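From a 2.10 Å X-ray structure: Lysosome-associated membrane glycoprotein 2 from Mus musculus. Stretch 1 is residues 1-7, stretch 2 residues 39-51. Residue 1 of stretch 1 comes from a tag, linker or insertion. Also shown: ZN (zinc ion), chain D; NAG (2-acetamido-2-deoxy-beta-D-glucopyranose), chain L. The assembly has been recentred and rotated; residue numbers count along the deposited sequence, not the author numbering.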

# COMPACT_ATOMS: atom_id res chain seq x y z
N ASP A 1 8.18 7.90 4.37
CA ASP A 1 7.25 9.00 4.17
C ASP A 1 6.73 8.94 2.74
O ASP A 1 6.91 9.88 1.96
CB ASP A 1 7.98 10.31 4.37
CG ASP A 1 9.18 10.44 3.49
OD1 ASP A 1 9.69 9.42 3.06
OD2 ASP A 1 9.61 11.57 3.23
N LEU A 2 6.07 7.84 2.40
CA LEU A 2 5.60 7.62 1.03
C LEU A 2 4.64 8.70 0.51
O LEU A 2 3.61 8.96 1.11
CB LEU A 2 4.98 6.23 0.92
CG LEU A 2 6.00 5.15 1.36
CD1 LEU A 2 5.36 3.78 1.36
CD2 LEU A 2 7.29 5.17 0.54
N ILE A 3 5.00 9.32 -0.60
CA ILE A 3 4.14 10.32 -1.22
C ILE A 3 4.02 10.05 -2.71
O ILE A 3 5.01 9.98 -3.43
CB ILE A 3 4.65 11.76 -1.04
CG1 ILE A 3 4.61 12.17 0.43
CG2 ILE A 3 3.80 12.72 -1.86
CD1 ILE A 3 5.44 13.40 0.75
N VAL A 4 2.78 9.87 -3.14
CA VAL A 4 2.48 9.70 -4.55
C VAL A 4 1.52 10.80 -4.96
O VAL A 4 0.35 10.79 -4.57
CB VAL A 4 1.89 8.31 -4.83
CG1 VAL A 4 1.48 8.16 -6.29
CG2 VAL A 4 2.91 7.24 -4.45
N ASN A 5 2.03 11.77 -5.71
CA ASN A 5 1.26 12.92 -6.15
C ASN A 5 1.19 12.92 -7.67
O ASN A 5 2.09 13.42 -8.34
CB ASN A 5 1.89 14.21 -5.61
CG ASN A 5 1.13 15.47 -5.99
OD1 ASN A 5 0.09 15.42 -6.65
ND2 ASN A 5 1.64 16.61 -5.55
N LEU A 6 0.13 12.30 -8.21
CA LEU A 6 -0.03 12.18 -9.64
C LEU A 6 -0.81 13.38 -10.18
O LEU A 6 -1.82 13.78 -9.60
CB LEU A 6 -0.77 10.90 -9.99
CG LEU A 6 -0.14 9.62 -9.44
CD1 LEU A 6 -0.99 8.41 -9.80
CD2 LEU A 6 1.26 9.48 -9.99
N THR A 7 -0.35 13.93 -11.30
CA THR A 7 -0.99 15.09 -11.90
C THR A 7 -1.30 14.87 -13.37
O THR A 7 -0.59 14.13 -14.05
CB THR A 7 -0.12 16.37 -11.77
OG1 THR A 7 1.09 16.20 -12.53
CG2 THR A 7 0.21 16.69 -10.31
N ALA A 39 10.57 -2.08 6.60
CA ALA A 39 10.03 -0.73 6.51
C ALA A 39 10.30 -0.21 5.12
O ALA A 39 11.43 -0.21 4.65
CB ALA A 39 10.65 0.17 7.57
N VAL A 40 9.24 0.22 4.44
CA VAL A 40 9.37 0.72 3.08
C VAL A 40 9.85 2.16 3.16
O VAL A 40 9.11 3.03 3.62
CB VAL A 40 8.03 0.63 2.30
CG1 VAL A 40 8.17 1.22 0.91
CG2 VAL A 40 7.56 -0.82 2.23
N PRO A 41 11.09 2.41 2.73
CA PRO A 41 11.61 3.77 2.84
C PRO A 41 11.25 4.57 1.61
O PRO A 41 10.60 4.05 0.71
CB PRO A 41 13.12 3.55 2.91
CG PRO A 41 13.32 2.36 1.97
CD PRO A 41 12.07 1.50 2.12
N ASP A 42 11.75 5.79 1.52
CA ASP A 42 11.52 6.55 0.31
C ASP A 42 12.88 6.60 -0.36
O ASP A 42 13.85 7.10 0.20
CB ASP A 42 10.95 7.94 0.60
CG ASP A 42 10.48 8.64 -0.67
OD1 ASP A 42 11.18 8.56 -1.70
OD2 ASP A 42 9.38 9.25 -0.63
N LYS A 43 12.87 6.11 -1.59
CA LYS A 43 13.98 5.56 -2.36
C LYS A 43 13.25 4.51 -3.17
O LYS A 43 13.61 4.22 -4.31
CB LYS A 43 15.10 4.93 -1.52
CG LYS A 43 16.18 5.88 -1.03
CD LYS A 43 16.96 6.50 -2.18
CE LYS A 43 18.03 7.45 -1.68
NZ LYS A 43 18.73 8.14 -2.81
N ALA A 44 12.18 4.01 -2.56
CA ALA A 44 11.29 3.06 -3.21
C ALA A 44 10.59 3.80 -4.33
O ALA A 44 10.33 4.99 -4.22
CB ALA A 44 10.29 2.50 -2.23
N THR A 45 10.36 3.11 -5.45
CA THR A 45 9.77 3.76 -6.60
C THR A 45 8.26 3.54 -6.68
O THR A 45 7.74 2.62 -6.04
CB THR A 45 10.44 3.26 -7.89
OG1 THR A 45 10.36 1.83 -7.93
CG2 THR A 45 11.90 3.66 -7.90
N HIS A 46 7.56 4.39 -7.43
CA HIS A 46 6.11 4.26 -7.56
C HIS A 46 5.72 3.98 -9.02
O HIS A 46 4.62 4.34 -9.45
CB HIS A 46 5.37 5.51 -7.05
CG HIS A 46 5.71 6.76 -7.80
ND1 HIS A 46 6.37 7.83 -7.24
CD2 HIS A 46 5.47 7.09 -9.09
CE1 HIS A 46 6.52 8.77 -8.15
NE2 HIS A 46 5.99 8.34 -9.28
N ASP A 47 6.60 3.32 -9.76
CA ASP A 47 6.39 3.05 -11.19
C ASP A 47 5.10 2.29 -11.47
O ASP A 47 4.80 1.31 -10.79
CB ASP A 47 7.57 2.25 -11.77
CG ASP A 47 8.83 3.09 -11.89
OD1 ASP A 47 8.74 4.33 -11.88
OD2 ASP A 47 9.92 2.50 -12.00
N GLY A 48 4.31 2.76 -12.43
CA GLY A 48 3.09 2.05 -12.78
C GLY A 48 1.86 2.69 -12.16
O GLY A 48 0.73 2.34 -12.50
N SER A 49 2.09 3.60 -11.22
CA SER A 49 0.99 4.32 -10.59
C SER A 49 0.32 5.19 -11.64
O SER A 49 1.00 5.81 -12.46
CB SER A 49 1.49 5.18 -9.43
OG SER A 49 2.18 4.40 -8.47
N SER A 50 -1.00 5.22 -11.65
CA SER A 50 -1.72 6.02 -12.63
C SER A 50 -3.07 6.45 -12.11
O SER A 50 -3.66 5.77 -11.27
CB SER A 50 -1.88 5.24 -13.94
OG SER A 50 -2.45 3.96 -13.70
N CYS A 51 -3.54 7.59 -12.60
CA CYS A 51 -4.89 8.05 -12.31
C CYS A 51 -5.89 7.25 -13.15
O CYS A 51 -7.10 7.32 -12.91
CB CYS A 51 -5.03 9.54 -12.59
SG CYS A 51 -4.17 10.59 -11.40
ZN ZN D . 6.44 10.05 -10.24
C1 NAG L . 1.04 17.87 -5.85
C2 NAG L . 1.21 18.90 -4.71
C3 NAG L . 0.72 20.29 -5.13
C4 NAG L . 1.34 20.70 -6.46
C5 NAG L . 1.10 19.61 -7.50
C6 NAG L . 1.76 19.90 -8.83
C7 NAG L . -0.68 18.22 -3.16
C8 NAG L . -1.69 18.37 -4.26
N2 NAG L . 0.61 18.47 -3.44
O3 NAG L . 1.04 21.25 -4.13
O4 NAG L . 0.76 21.92 -6.91
O5 NAG L . 1.65 18.37 -7.03
O6 NAG L . 3.03 19.27 -8.91
O7 NAG L . -1.03 17.88 -2.03
O HOH W 1 5.36 11.14 -8.81
O HOH W 2 6.63 11.60 -8.85
O HOH W 3 7.92 10.94 -9.06
O HOH W 4 7.24 8.58 -11.49

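From Leu2 onward stretch 1 is a strand, which continues past Thr7, and stretch 2, which has no regular secondary structure, runs alongside it in the same direction: the nearest CA atoms pair Leu2 with Asp42 (6.1 Å), Val4 with His46 (7.2 Å) and Leu6 with Cys51 (6.9 Å). No hydrogen bond crosses between them; the 487 Å² of buried surface comes with van der Waals contacts, side chain against both side chain and backbone.

At the start, Val40 CG1 lies 3.8 Å from Leu2 CD1, an apolar contact, and Pro41 O sits 3.5 Å from Leu2 CD2. Asp42 meets the tag-derived Asp1 less comfortably: Asp1 OD1 is 3.1 Å from Asp42 CB and 3.7 Å from Asp42 OD2, bringing like charges close with no bond to join them.

His46 turns CB toward the strand, 4.0 Å from Val4 CG2, while its NE2 binds ZN at 2.0 Å; four modelled water O atoms lie 2.1 Å from ZN, but water 2 is too close to waters 1 and 3 for all four to be present at once. A type II turn runs from His46 to Ser49, closed by Ser49 N to His46 O (3.2 Å) and reinforced by Ser49 OG to the same His46 O (2.6 Å). Gly48, at phi 100°, suits this turn. At its end, Leu6 CD1 packs 3.9 Å from Ser49 C, and, just past it, 3.7 Å from Ser50 C, and Leu6 CB lies 3.7 Å from Cys51 SG. Asn5, pointing away, carries the glycan through ND2–C1 of NAG (1.4 Å).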